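Local coordinates for malonyl acyl carrier protein transacylase (Streptococcus pneumoniae, PDB 3IM8), which probably transfers the malonyl group of malonyl-CoA onto holo acyl carrier protein, supplying malonyl units for fatty acid synthesis, at residues A[56-61]-A[118-123]; A[113-118]-A[245-250]; A[12-17]-A[63-68]. All blocks are in the same frame, centred on the assembly; numbering follows the deposited sequence.

How the contacts relate
Contact 2 is the buried one of the three, and all its touching residues are enclosed; contacts 1 and 3 are only partly buried. Helix 105-122 serves contacts 1 and 2, which share Y118 and lie about 9 Å apart between centres, while helix 58-78 serves contacts 1 and 3. The chemistry changes with place. Contact 1, partly buried, pairs a carboxylate with an arginine and a helix N-H. Contact 2, at the predicted active site, joins a guanidinium to an amide and an acetate. Contact 3 is van der Waals packing of an isoleucine on the root and amide oxygen of a loop glutamine, Q14, which touches contact 1 through T61 and through a hydrogen bond to N56.

Contact 1 of 3, residues A[56-61]-A[118-123]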
ATOM      1  N   ASN A  56      -5.717  -4.988  13.663  1.00 26.25           N
ATOM      2  CA  ASN A  56      -5.417  -5.994  12.642  1.00 26.31           C
ATOM      3  C   ASN A  56      -6.637  -6.401  11.795  1.00 26.37           C
ATOM      4  O   ASN A  56      -6.506  -7.254  10.916  1.00 27.11           O
ATOM      5  CB  ASN A  56      -4.767  -7.245  13.300  1.00 26.75           C
ATOM      6  CG  ASN A  56      -3.340  -6.978  13.781  1.00 27.55           C
ATOM      7  OD1 ASN A  56      -2.640  -6.147  13.206  1.00 28.92           O
ATOM      8  ND2 ASN A  56      -2.914  -7.659  14.836  1.00 26.20           N
ATOM      9  N   GLN A  57      -7.813  -5.821  12.081  1.00 25.81           N
ATOM     10  CA  GLN A  57      -9.038  -5.978  11.250  1.00 26.95           C
ATOM     11  C   GLN A  57      -9.155  -4.912  10.137  1.00 25.92           C
ATOM     12  O   GLN A  57      -9.376  -3.742  10.414  1.00 24.75           O
ATOM     13  CB  GLN A  57     -10.321  -5.959  12.092  1.00 26.43           C
ATOM     14  CG  GLN A  57     -10.430  -7.156  13.054  1.00 31.35           C
ATOM     15  CD  GLN A  57     -11.620  -7.001  14.031  1.00 36.21           C
ATOM     16  OE1 GLN A  57     -12.663  -6.432  13.650  1.00 35.17           O
ATOM     17  NE2 GLN A  57     -11.448  -7.490  15.322  1.00 37.31           N
ATOM     18  N   THR A  58      -9.101  -5.392   8.894  1.00 26.03           N
ATOM     19  CA  THR A  58      -9.025  -4.578   7.683  1.00 25.56           C
ATOM     20  C   THR A  58      -9.801  -3.249   7.715  1.00 25.61           C
ATOM     21  O   THR A  58      -9.243  -2.192   7.344  1.00 26.19           O
ATOM     22  CB  THR A  58      -9.330  -5.447   6.406  1.00 25.80           C
ATOM     23  OG1 THR A  58      -8.561  -6.656   6.468  1.00 26.39           O
ATOM     24  CG2 THR A  58      -8.960  -4.695   5.116  1.00 24.69           C
ATOM     25  N   ARG A  59     -11.051  -3.257   8.154  1.00 24.85           N
ATOM     26  CA  ARG A  59     -11.856  -2.036   8.165  1.00 25.37           C
ATOM     27  C   ARG A  59     -11.289  -0.959   9.124  1.00 24.94           C
ATOM     28  O   ARG A  59     -11.568   0.225   8.935  1.00 25.41           O
ATOM     29  CB  ARG A  59     -13.346  -2.313   8.481  1.00 26.56           C
ATOM     30  CG  ARG A  59     -13.603  -2.640   9.977  1.00 31.06           C
ATOM     31  CD  ARG A  59     -14.912  -2.076  10.486  1.00 39.58           C
ATOM     32  NE  ARG A  59     -16.108  -2.486   9.737  1.00 45.99           N
ATOM     33  CZ  ARG A  59     -16.421  -3.744   9.417  1.00 48.40           C
ATOM     34  NH1 ARG A  59     -15.618  -4.762   9.759  1.00 49.50           N
ATOM     35  NH2 ARG A  59     -17.539  -3.973   8.732  1.00 48.19           N
ATOM     36  N   TYR A  60     -10.517  -1.371  10.143  1.00 24.04           N
ATOM     37  CA  TYR A  60      -9.830  -0.412  11.037  1.00 23.73           C
ATOM     38  C   TYR A  60      -8.346  -0.230  10.655  1.00 22.86           C
ATOM     39  O   TYR A  60      -7.794   0.843  10.822  1.00 23.59           O
ATOM     40  CB  TYR A  60      -9.933  -0.820  12.510  1.00 23.84           C
ATOM     41  CG  TYR A  60     -11.343  -1.082  12.944  1.00 25.36           C
ATOM     42  CD1 TYR A  60     -12.282  -0.059  12.941  1.00 27.58           C
ATOM     43  CD2 TYR A  60     -11.752  -2.364  13.316  1.00 24.29           C
ATOM     44  CE1 TYR A  60     -13.570  -0.292  13.329  1.00 28.73           C
ATOM     45  CE2 TYR A  60     -13.050  -2.605  13.703  1.00 26.88           C
ATOM     46  CZ  TYR A  60     -13.955  -1.562  13.696  1.00 28.34           C
ATOM     47  OH  TYR A  60     -15.268  -1.793  14.047  1.00 30.02           O
ATOM     48  N   THR A  61      -7.703  -1.275  10.169  1.00 20.68           N
ATOM     49  CA  THR A  61      -6.329  -1.131   9.734  1.00 20.10           C
ATOM     50  C   THR A  61      -6.152  -0.023   8.704  1.00 18.31           C
ATOM     51  O   THR A  61      -5.164   0.760   8.756  1.00 17.26           O
ATOM     52  CB  THR A  61      -5.843  -2.416   9.083  1.00 20.59           C
ATOM     53  OG1 THR A  61      -6.191  -3.512   9.938  1.00 23.37           O
ATOM     54  CG2 THR A  61      -4.335  -2.377   8.895  1.00 21.31           C
ATOM     55  N   TYR A 118     -15.345  -3.089   2.466  1.00 26.88           N
ATOM     56  CA  TYR A 118     -15.701  -3.819   1.226  1.00 27.45           C
ATOM     57  C   TYR A 118     -14.726  -4.922   0.929  1.00 28.45           C
ATOM     58  O   TYR A 118     -15.134  -5.978   0.474  1.00 28.17           O
ATOM     59  CB  TYR A 118     -15.753  -2.921  -0.007  1.00 27.65           C
ATOM     60  CG  TYR A 118     -16.711  -1.731   0.081  1.00 28.77           C
ATOM     61  CD1 TYR A 118     -16.395  -0.528  -0.562  1.00 28.53           C
ATOM     62  CD2 TYR A 118     -17.916  -1.795   0.820  1.00 30.87           C
ATOM     63  CE1 TYR A 118     -17.240   0.582  -0.489  1.00 29.95           C
ATOM     64  CE2 TYR A 118     -18.796  -0.685   0.886  1.00 30.50           C
ATOM     65  CZ  TYR A 118     -18.438   0.491   0.227  1.00 30.82           C
ATOM     66  OH  TYR A 118     -19.235   1.597   0.251  1.00 29.79           O
ATOM     67  N   MET A 119     -13.430  -4.677   1.164  1.00 29.27           N
ATOM     68  CA  MET A 119     -12.361  -5.675   0.904  1.00 29.68           C
ATOM     69  C   MET A 119     -12.474  -6.867   1.852  1.00 31.68           C
ATOM     70  O   MET A 119     -12.343  -8.013   1.421  1.00 32.43           O
ATOM     71  CB  MET A 119     -10.963  -5.040   0.982  1.00 28.46           C
ATOM     72  CG  MET A 119     -10.704  -4.103  -0.195  1.00 26.63           C
ATOM     73  SD  MET A 119      -9.096  -3.270  -0.305  1.00 23.65           S
ATOM     74  CE  MET A 119      -7.959  -4.617  -0.509  1.00 24.24           C
ATOM     75  N   GLU A 120     -12.688  -6.574   3.138  1.00 34.23           N
ATOM     76  CA  GLU A 120     -12.849  -7.574   4.211  1.00 36.37           C
ATOM     77  C   GLU A 120     -14.046  -8.504   3.963  1.00 36.76           C
ATOM     78  O   GLU A 120     -13.919  -9.721   4.076  1.00 37.11           O
ATOM     79  CB  GLU A 120     -12.976  -6.858   5.582  1.00 37.05           C
ATOM     80  CG  GLU A 120     -13.089  -7.758   6.863  1.00 40.46           C
ATOM     81  CD  GLU A 120     -12.725  -7.006   8.224  1.00 45.31           C
ATOM     82  OE1 GLU A 120     -13.082  -5.791   8.444  1.00 43.26           O
ATOM     83  OE2 GLU A 120     -12.064  -7.673   9.075  1.00 46.66           O
ATOM     84  N   GLU A 121     -15.199  -7.934   3.626  1.00 36.81           N
ATOM     85  CA  GLU A 121     -16.400  -8.750   3.363  1.00 37.37           C
ATOM     86  C   GLU A 121     -16.250  -9.577   2.085  1.00 35.53           C
ATOM     87  O   GLU A 121     -16.649 -10.710   2.037  1.00 35.03           O
ATOM     88  CB  GLU A 121     -17.673  -7.873   3.319  1.00 38.90           C
ATOM     89  CG  GLU A 121     -17.883  -7.057   2.039  1.00 44.47           C
ATOM     90  CD  GLU A 121     -18.970  -5.954   2.129  1.00 50.57           C
ATOM     91  OE1 GLU A 121     -19.987  -6.069   1.394  1.00 51.88           O
ATOM     92  OE2 GLU A 121     -18.780  -4.959   2.892  1.00 53.08           O
ATOM     93  N   ALA A 122     -15.666  -8.997   1.047  1.00 33.61           N
ATOM     94  CA  ALA A 122     -15.582  -9.678  -0.214  1.00 32.13           C
ATOM     95  C   ALA A 122     -14.487 -10.749  -0.163  1.00 31.85           C
ATOM     96  O   ALA A 122     -14.586 -11.766  -0.840  1.00 30.99           O
ATOM     97  CB  ALA A 122     -15.335  -8.687  -1.342  1.00 32.25           C
ATOM     98  N   ALA A 123     -13.446 -10.531   0.646  1.00 31.12           N
ATOM     99  CA  ALA A 123     -12.348 -11.471   0.707  1.00 31.38           C
ATOM    100  C   ALA A 123     -11.803 -11.567   2.139  1.00 32.21           C
ATOM    101  O   ALA A 123     -10.858 -10.835   2.472  1.00 33.42           O
ATOM    102  CB  ALA A 123     -11.234 -11.052  -0.292  1.00 31.21           C
TER
HETATM  103  O   HOH W   1      -8.781  -8.337   8.410  1.00 43.77           O
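The guanidinium of R59 and the carboxylate of E120 are turned 36° against each other, so neither lies flat on the other. E120 OE1 approaches the guanidinium obliquely and forms a salt bridge with R59 NH1 at 3.0 Å. The same oxygen accepts a hydrogen bond from R59 N at 3.3 Å; this donor stands above the carboxylate plane, 55° out of it. A third flat group, the ring of Y60, has R59 CD 3.4 Å above one face, displaced toward the rim, so the aliphatic part of the arginine rests on the neighbouring aromatic while its charged end turns back to E120. Bends at chi2 and chi3 of R59 allow both.

E120 reaches across because its CG is anti to the backbone N (chi1 -177°) and the chain stays extended beyond it, meeting the R59 side chain at about a right angle. Its root packs on the way, with E120 CB 4.0 Å from T58 CB. The recipient is the first turn of helix 58-78, with Q57 at the N-cap position and Q57 O accepting from both Y60 N and T61 N. Carboxylates placed at a helix N terminus are favoured by the backbone N-H groups there, and that end of the helix would probably help stabilise the negative charge of E120. Helix 105-122, which supplies E120, ends just beyond it at A122.

The second oxygen has weaker company. E120 OE2 lies 3.7 Å from T58 N and 3.9 Å from Q57 CB, and takes a weak hydrogen bond from a water. That water is 2.6 Å from T58 OG1. T58 also touches Q11, and its side chain is about 6 Å from a bound acetate.

Contact 2 of 3, residues A[113-118]-A[245-250]; sequences AKRGAY and TRQVKE. With ACT (acetate ion), chain B.
R115 and Q247 meet at the predicted active site of the acyl transferase domain. Across the contact, R115 NH2 donates to Q247 OE1 at 2.9 Å, but the bond is bent: the N-H...O angle is 138°, and the donor stands 46° out of the carbonyl plane, not on a lone pair. The oxygen comes to the guanidinium edge but tilted from its plane. R115 gets there fully extended, with CG anti to the backbone N (chi1 -178°) and straight on to NE, which carries the guanidinium well away from helix 105-122. This length is needed because the closest CA atoms, those of R115 and V248, are 9.0 Å apart. Q247, bent at chi2, comes across R115 at about a right angle.

Q247 bonds to both predicted active-site residues, its O accepting from H199 ND1 and its NE2 donating to S90 O, while R115 NH2 bonds to S90 OG; as in FabD relatives, a main-chain carbonyl holds the active-site histidine. S90 lies in a GxSxG sequence that fits a nucleophile elbow, and R115 packs on L91 within it. An acetate, probably from the crystallisation liquor, accepts from R115 NH1 through OXT at 3.2 Å and also bonds to S90 and H199, with Q62 OE1 a further partner of R115 NH1. This is consistent with R115 being the arginine that, in FabD enzymes, receives the malonyl carboxylate.

V248 packs beside the polar pair: its CG1 comes obliquely to the guanidinium, 3.4 Å from R115 NE, and the side chains of V248 and R115 run past each other in opposite directions.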
ATOM      1  N   ALA A 113     -12.081   3.727   5.269  1.00 19.89           N
ATOM      2  CA  ALA A 113     -12.924   2.934   6.180  1.00 21.13           C
ATOM      3  C   ALA A 113     -13.919   2.103   5.400  1.00 21.89           C
ATOM      4  O   ALA A 113     -14.143   0.947   5.746  1.00 23.81           O
ATOM      5  CB  ALA A 113     -13.650   3.792   7.156  1.00 20.02           C
ATOM      6  N   LYS A 114     -14.480   2.676   4.331  1.00 22.98           N
ATOM      7  CA  LYS A 114     -15.403   1.964   3.443  1.00 23.57           C
ATOM      8  C   LYS A 114     -14.681   0.936   2.593  1.00 22.92           C
ATOM      9  O   LYS A 114     -15.106  -0.242   2.571  1.00 22.78           O
ATOM     10  CB  LYS A 114     -16.181   2.959   2.594  1.00 24.16           C
ATOM     11  CG  LYS A 114     -17.431   3.504   3.320  1.00 27.74           C
ATOM     12  CD  LYS A 114     -18.001   4.693   2.540  1.00 33.39           C
ATOM     13  CE  LYS A 114     -19.333   5.241   3.089  1.00 38.47           C
ATOM     14  NZ  LYS A 114     -20.445   4.235   2.883  1.00 40.64           N
ATOM     15  N   ARG A 115     -13.557   1.347   1.967  1.00 22.13           N
ATOM     16  CA  ARG A 115     -12.692   0.452   1.195  1.00 21.80           C
ATOM     17  C   ARG A 115     -12.326  -0.782   2.003  1.00 22.01           C
ATOM     18  O   ARG A 115     -12.394  -1.907   1.484  1.00 22.21           O
ATOM     19  CB  ARG A 115     -11.385   1.148   0.743  1.00 21.09           C
ATOM     20  CG  ARG A 115     -10.504   0.279  -0.092  1.00 22.12           C
ATOM     21  CD  ARG A 115      -9.241   1.033  -0.564  1.00 22.47           C
ATOM     22  NE  ARG A 115      -8.300   0.259  -1.407  1.00 22.56           N
ATOM     23  CZ  ARG A 115      -7.243  -0.437  -0.970  1.00 20.80           C
ATOM     24  NH1 ARG A 115      -7.009  -0.602   0.330  1.00 16.66           N
ATOM     25  NH2 ARG A 115      -6.438  -1.023  -1.850  1.00 21.52           N
ATOM     26  N   GLY A 116     -11.883  -0.560   3.247  1.00 21.69           N
ATOM     27  CA  GLY A 116     -11.494  -1.683   4.158  1.00 21.81           C
ATOM     28  C   GLY A 116     -12.632  -2.689   4.372  1.00 22.30           C
ATOM     29  O   GLY A 116     -12.460  -3.910   4.182  1.00 21.30           O
ATOM     30  N   ALA A 117     -13.784  -2.143   4.766  1.00 23.00           N
ATOM     31  CA  ALA A 117     -15.029  -2.893   4.895  1.00 25.51           C
ATOM     32  C   ALA A 117     -15.304  -3.713   3.655  1.00 26.30           C
ATOM     33  O   ALA A 117     -15.407  -4.930   3.786  1.00 27.79           O
ATOM     34  CB  ALA A 117     -16.228  -1.954   5.236  1.00 24.91           C
ATOM     35  N   TYR A 118     -15.345  -3.089   2.466  1.00 26.88           N
ATOM     36  CA  TYR A 118     -15.701  -3.819   1.226  1.00 27.45           C
ATOM     37  C   TYR A 118     -14.726  -4.922   0.929  1.00 28.45           C
ATOM     38  O   TYR A 118     -15.134  -5.978   0.474  1.00 28.17           O
ATOM     39  CB  TYR A 118     -15.753  -2.921  -0.007  1.00 27.65           C
ATOM     40  CG  TYR A 118     -16.711  -1.731   0.081  1.00 28.77           C
ATOM     41  CD1 TYR A 118     -16.395  -0.528  -0.562  1.00 28.53           C
ATOM     42  CD2 TYR A 118     -17.916  -1.795   0.820  1.00 30.87           C
ATOM     43  CE1 TYR A 118     -17.240   0.582  -0.489  1.00 29.95           C
ATOM     44  CE2 TYR A 118     -18.796  -0.685   0.886  1.00 30.50           C
ATOM     45  CZ  TYR A 118     -18.438   0.491   0.227  1.00 30.82           C
ATOM     46  OH  TYR A 118     -19.235   1.597   0.251  1.00 29.79           O
ATOM     47  N   THR A 245     -10.832   2.074  -8.487  1.00 23.62           N
ATOM     48  CA  THR A 245     -11.748   0.998  -8.741  1.00 23.51           C
ATOM     49  C   THR A 245     -11.045  -0.280  -9.163  1.00 23.36           C
ATOM     50  O   THR A 245     -11.290  -1.301  -8.574  1.00 24.25           O
ATOM     51  CB  THR A 245     -12.799   1.416  -9.745  1.00 22.73           C
ATOM     52  OG1 THR A 245     -13.647   2.359  -9.102  1.00 24.10           O
ATOM     53  CG2 THR A 245     -13.617   0.197 -10.221  1.00 24.22           C
ATOM     54  N   ARG A 246     -10.156  -0.214 -10.157  1.00 23.73           N
ATOM     55  CA  ARG A 246      -9.398  -1.402 -10.627  1.00 23.82           C
ATOM     56  C   ARG A 246      -8.297  -1.854  -9.668  1.00 22.83           C
ATOM     57  O   ARG A 246      -7.996  -3.046  -9.587  1.00 21.97           O
ATOM     58  CB  ARG A 246      -8.841  -1.185 -12.026  1.00 23.75           C
ATOM     59  CG  ARG A 246      -9.978  -1.013 -13.074  1.00 27.40           C
ATOM     60  CD  ARG A 246      -9.470  -1.197 -14.487  1.00 30.20           C
ATOM     61  NE  ARG A 246      -8.548  -0.135 -14.860  1.00 31.55           N
ATOM     62  CZ  ARG A 246      -7.286  -0.306 -15.262  1.00 31.90           C
ATOM     63  NH1 ARG A 246      -6.721  -1.496 -15.339  1.00 30.82           N
ATOM     64  NH2 ARG A 246      -6.574   0.746 -15.594  1.00 33.45           N
ATOM     65  N   GLN A 247      -7.693  -0.899  -8.961  1.00 22.85           N
ATOM     66  CA  GLN A 247      -6.570  -1.204  -8.079  1.00 24.19           C
ATOM     67  C   GLN A 247      -6.815  -2.391  -7.137  1.00 23.79           C
ATOM     68  O   GLN A 247      -5.892  -3.189  -6.939  1.00 24.95           O
ATOM     69  CB  GLN A 247      -6.135   0.027  -7.274  1.00 23.75           C
ATOM     70  CG  GLN A 247      -4.885  -0.152  -6.446  1.00 26.19           C
ATOM     71  CD  GLN A 247      -5.055   0.482  -5.044  1.00 30.75           C
ATOM     72  OE1 GLN A 247      -6.120   0.355  -4.408  1.00 34.29           O
ATOM     73  NE2 GLN A 247      -4.014   1.166  -4.570  1.00 30.78           N
ATOM     74  N   VAL A 248      -8.025  -2.501  -6.577  1.00 23.88           N
ATOM     75  CA  VAL A 248      -8.369  -3.555  -5.578  1.00 23.88           C
ATOM     76  C   VAL A 248      -8.444  -4.965  -6.209  1.00 23.74           C
ATOM     77  O   VAL A 248      -8.259  -5.987  -5.544  1.00 22.61           O
ATOM     78  CB  VAL A 248      -9.625  -3.183  -4.656  1.00 24.76           C
ATOM     79  CG1 VAL A 248      -9.380  -1.925  -3.828  1.00 24.45           C
ATOM     80  CG2 VAL A 248     -10.913  -3.014  -5.460  1.00 26.17           C
ATOM     81  N   LYS A 249      -8.630  -5.007  -7.528  1.00 24.30           N
ATOM     82  CA  LYS A 249      -8.790  -6.275  -8.234  1.00 23.85           C
ATOM     83  C   LYS A 249      -7.712  -6.519  -9.292  1.00 23.31           C
ATOM     84  O   LYS A 249      -7.810  -7.484 -10.030  1.00 23.10           O
ATOM     85  CB  LYS A 249     -10.216  -6.357  -8.852  1.00 24.19           C
ATOM     86  CG  LYS A 249     -10.417  -5.362 -10.028  1.00 25.37           C
ATOM     87  CD  LYS A 249     -11.780  -5.481 -10.708  1.00 27.63           C
ATOM     88  CE  LYS A 249     -12.136  -4.132 -11.280  1.00 30.76           C
ATOM     89  NZ  LYS A 249     -13.164  -4.290 -12.305  1.00 35.03           N
ATOM     90  N   GLU A 250      -6.698  -5.650  -9.397  1.00 23.63           N
ATOM     91  CA  GLU A 250      -5.575  -5.849 -10.361  1.00 22.79           C
ATOM     92  C   GLU A 250      -4.182  -5.827  -9.676  1.00 22.53           C
ATOM     93  O   GLU A 250      -4.065  -5.340  -8.538  1.00 23.16           O
ATOM     94  CB  GLU A 250      -5.670  -4.806 -11.484  1.00 22.73           C
ATOM     95  CG  GLU A 250      -6.872  -5.048 -12.360  1.00 25.38           C
ATOM     96  CD  GLU A 250      -6.962  -4.132 -13.553  1.00 26.90           C
ATOM     97  OE1 GLU A 250      -5.926  -3.703 -14.099  1.00 27.01           O
ATOM     98  OE2 GLU A 250      -8.098  -3.864 -13.951  1.00 28.55           O
TER
HETATM   99  C   ACT B 500      -4.209  -4.022   0.721  1.00 29.38           C
HETATM  100  O   ACT B 500      -4.146  -4.420  -0.505  1.00 29.54           O
HETATM  101  OXT ACT B 500      -4.909  -2.931   1.095  1.00 26.10           O
HETATM  102  CH3 ACT B 500      -3.398  -4.949   1.608  1.00 28.03           C

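Contact 3 of 3, residues A[12-17]-A[63-68]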
ATOM      1  N   GLY A  12      -0.774  -4.265   6.703  1.00 23.22           N
ATOM      2  CA  GLY A  12       0.149  -5.311   7.161  1.00 22.57           C
ATOM      3  C   GLY A  12       1.311  -4.712   7.971  1.00 22.56           C
ATOM      4  O   GLY A  12       1.936  -5.407   8.790  1.00 22.48           O
ATOM      5  N   ALA A  13       1.598  -3.425   7.795  1.00 21.14           N
ATOM      6  CA  ALA A  13       2.750  -2.831   8.524  1.00 21.16           C
ATOM      7  C   ALA A  13       2.348  -2.209   9.874  1.00 21.39           C
ATOM      8  O   ALA A  13       3.214  -1.780  10.642  1.00 22.82           O
ATOM      9  CB  ALA A  13       3.486  -1.785   7.668  1.00 19.23           C
ATOM     10  N   GLN A  14       1.061  -2.123  10.163  1.00 21.48           N
ATOM     11  CA  GLN A  14       0.620  -1.537  11.437  1.00 21.91           C
ATOM     12  C   GLN A  14       1.215  -2.250  12.682  1.00 22.24           C
ATOM     13  O   GLN A  14       1.612  -3.414  12.618  1.00 21.51           O
ATOM     14  CB  GLN A  14      -0.925  -1.484  11.498  1.00 20.68           C
ATOM     15  CG  GLN A  14      -1.701  -2.856  11.661  1.00 21.93           C
ATOM     16  CD  GLN A  14      -1.702  -3.776  10.412  1.00 24.53           C
ATOM     17  OE1 GLN A  14      -1.204  -3.409   9.337  1.00 27.44           O
ATOM     18  NE2 GLN A  14      -2.293  -4.976  10.559  1.00 21.27           N
ATOM     19  N   TYR A  15       1.262  -1.562  13.827  1.00 23.51           N
ATOM     20  CA  TYR A  15       1.656  -2.230  15.082  1.00 23.57           C
ATOM     21  C   TYR A  15       1.056  -1.433  16.214  1.00 23.42           C
ATOM     22  O   TYR A  15       0.674  -0.265  16.032  1.00 22.75           O
ATOM     23  CB  TYR A  15       3.210  -2.453  15.178  1.00 24.21           C
ATOM     24  CG  TYR A  15       4.021  -1.167  15.053  1.00 25.67           C
ATOM     25  CD1 TYR A  15       4.532  -0.744  13.815  1.00 23.26           C
ATOM     26  CD2 TYR A  15       4.244  -0.350  16.187  1.00 25.45           C
ATOM     27  CE1 TYR A  15       5.247   0.431  13.717  1.00 24.54           C
ATOM     28  CE2 TYR A  15       4.941   0.842  16.091  1.00 25.05           C
ATOM     29  CZ  TYR A  15       5.441   1.234  14.864  1.00 25.79           C
ATOM     30  OH  TYR A  15       6.119   2.448  14.795  1.00 26.23           O
ATOM     31  N   LEU A  16       0.895  -2.062  17.373  1.00 22.99           N
ATOM     32  CA  LEU A  16       0.208  -1.391  18.453  1.00 22.10           C
ATOM     33  C   LEU A  16       1.065  -0.188  18.860  1.00 20.58           C
ATOM     34  O   LEU A  16       2.254  -0.306  19.001  1.00 18.54           O
ATOM     35  CB  LEU A  16      -0.036  -2.350  19.636  1.00 23.12           C
ATOM     36  CG  LEU A  16      -1.023  -2.080  20.785  1.00 25.63           C
ATOM     37  CD1 LEU A  16      -2.472  -2.241  20.337  1.00 26.55           C
ATOM     38  CD2 LEU A  16      -0.701  -3.077  21.931  1.00 31.44           C
ATOM     39  N   GLY A  17       0.420   0.958  19.022  1.00 19.22           N
ATOM     40  CA  GLY A  17       1.068   2.158  19.482  1.00 19.09           C
ATOM     41  C   GLY A  17       1.759   2.987  18.412  1.00 19.22           C
ATOM     42  O   GLY A  17       2.402   3.978  18.757  1.00 19.03           O
ATOM     43  N   PRO A  63      -7.914   2.841   7.782  1.00 16.96           N
ATOM     44  CA  PRO A  63      -7.867   4.257   8.269  1.00 17.12           C
ATOM     45  C   PRO A  63      -6.807   4.473   9.356  1.00 18.24           C
ATOM     46  O   PRO A  63      -6.249   5.556   9.465  1.00 19.89           O
ATOM     47  CB  PRO A  63      -9.288   4.498   8.775  1.00 16.76           C
ATOM     48  CG  PRO A  63      -9.837   3.080   9.109  1.00 15.82           C
ATOM     49  CD  PRO A  63      -9.251   2.243   7.987  1.00 16.37           C
ATOM     50  N   ALA A  64      -6.459   3.432  10.105  1.00 18.24           N
ATOM     51  CA  ALA A  64      -5.410   3.587  11.121  1.00 18.04           C
ATOM     52  C   ALA A  64      -4.098   3.928  10.488  1.00 17.35           C
ATOM     53  O   ALA A  64      -3.458   4.881  10.896  1.00 17.58           O
ATOM     54  CB  ALA A  64      -5.233   2.288  11.985  1.00 17.93           C
ATOM     55  N   ILE A  65      -3.697   3.124   9.489  1.00 17.59           N
ATOM     56  CA  ILE A  65      -2.429   3.353   8.786  1.00 16.68           C
ATOM     57  C   ILE A  65      -2.525   4.685   8.018  1.00 16.83           C
ATOM     58  O   ILE A  65      -1.626   5.496   8.074  1.00 16.58           O
ATOM     59  CB  ILE A  65      -2.086   2.202   7.796  1.00 16.64           C
ATOM     60  CG1 ILE A  65      -1.659   0.966   8.566  1.00 14.36           C
ATOM     61  CG2 ILE A  65      -0.907   2.619   6.825  1.00 15.17           C
ATOM     62  CD1 ILE A  65      -1.747  -0.289   7.773  1.00 14.78           C
ATOM     63  N   LEU A  66      -3.617   4.901   7.281  1.00 16.92           N
ATOM     64  CA  LEU A  66      -3.664   6.150   6.497  1.00 16.61           C
ATOM     65  C   LEU A  66      -3.484   7.414   7.365  1.00 14.77           C
ATOM     66  O   LEU A  66      -2.747   8.322   7.003  1.00 14.11           O
ATOM     67  CB  LEU A  66      -4.944   6.250   5.643  1.00 16.31           C
ATOM     68  CG  LEU A  66      -5.109   7.604   4.918  1.00 18.28           C
ATOM     69  CD1 LEU A  66      -5.342   7.418   3.398  1.00 18.59           C
ATOM     70  CD2 LEU A  66      -6.179   8.532   5.574  1.00 21.56           C
ATOM     71  N   ALA A  67      -4.165   7.465   8.502  1.00 15.48           N
ATOM     72  CA  ALA A  67      -4.097   8.601   9.403  1.00 15.01           C
ATOM     73  C   ALA A  67      -2.689   8.724   9.955  1.00 16.26           C
ATOM     74  O   ALA A  67      -2.153   9.821  10.025  1.00 17.65           O
ATOM     75  CB  ALA A  67      -5.087   8.424  10.533  1.00 14.76           C
ATOM     76  N   THR A  68      -2.085   7.588  10.328  1.00 16.88           N
ATOM     77  CA  THR A  68      -0.730   7.573  10.859  1.00 16.30           C
ATOM     78  C   THR A  68       0.294   8.027   9.825  1.00 16.57           C
ATOM     79  O   THR A  68       1.085   8.897  10.084  1.00 17.21           O
ATOM     80  CB  THR A  68      -0.387   6.211  11.348  1.00 15.91           C
ATOM     81  OG1 THR A  68      -1.262   5.889  12.438  1.00 13.91           O
ATOM     82  CG2 THR A  68       1.070   6.206  11.828  1.00 16.49           C
TER
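The side chains of Q14 and I65 meet by packing alone. Q14 CB lies 3.9 Å from I65 CG1 and 4.0 Å from I65 CD1, and I65 CD1 continues to 3.5 Å from Q14 OE1. The methyl thus comes up beside the amide oxygen as well as the aliphatic root of the glutamine. G12 N is a looser neighbour, 4.2 Å from I65 CD1. The CA atoms of Q14 and I65, 6.3 Å apart, are the nearest pair of CA atoms across the contact.

Hydrogen bonds fix the glutamine, one from its own loop and one from N56 ahead of helix 58-78. G12 N donates to Q14 OE1 at 2.8 Å, in the carbonyl plane and on a lone pair, although the N-H...O angle is only 132°. Q14 can fold back to G12 because CG lies between the backbone N and the carbonyl carbon (chi1 71°) and the chain bends again at chi2. At the other end of the amide, NE2 is bonded to N56 OD1, so both polar atoms have partners and the amide's rotation is set. In the helix, T68 OG1 donates to A64 O at 2.9 Å, on the face opposite to that met by T68 N.

Backbone conformation adds a further constraint: G12 has phi 106°, where a CB would press on the preceding carbonyl oxygen.

The loop lies between strand 4-8 and helix 20-25 and carries the end of the GQGxQ sequence common to acyl transferases of this family. I65, on helix 58-78, also touches L91, so the contact ties that loop to the helix beside the predicted nucleophile elbow.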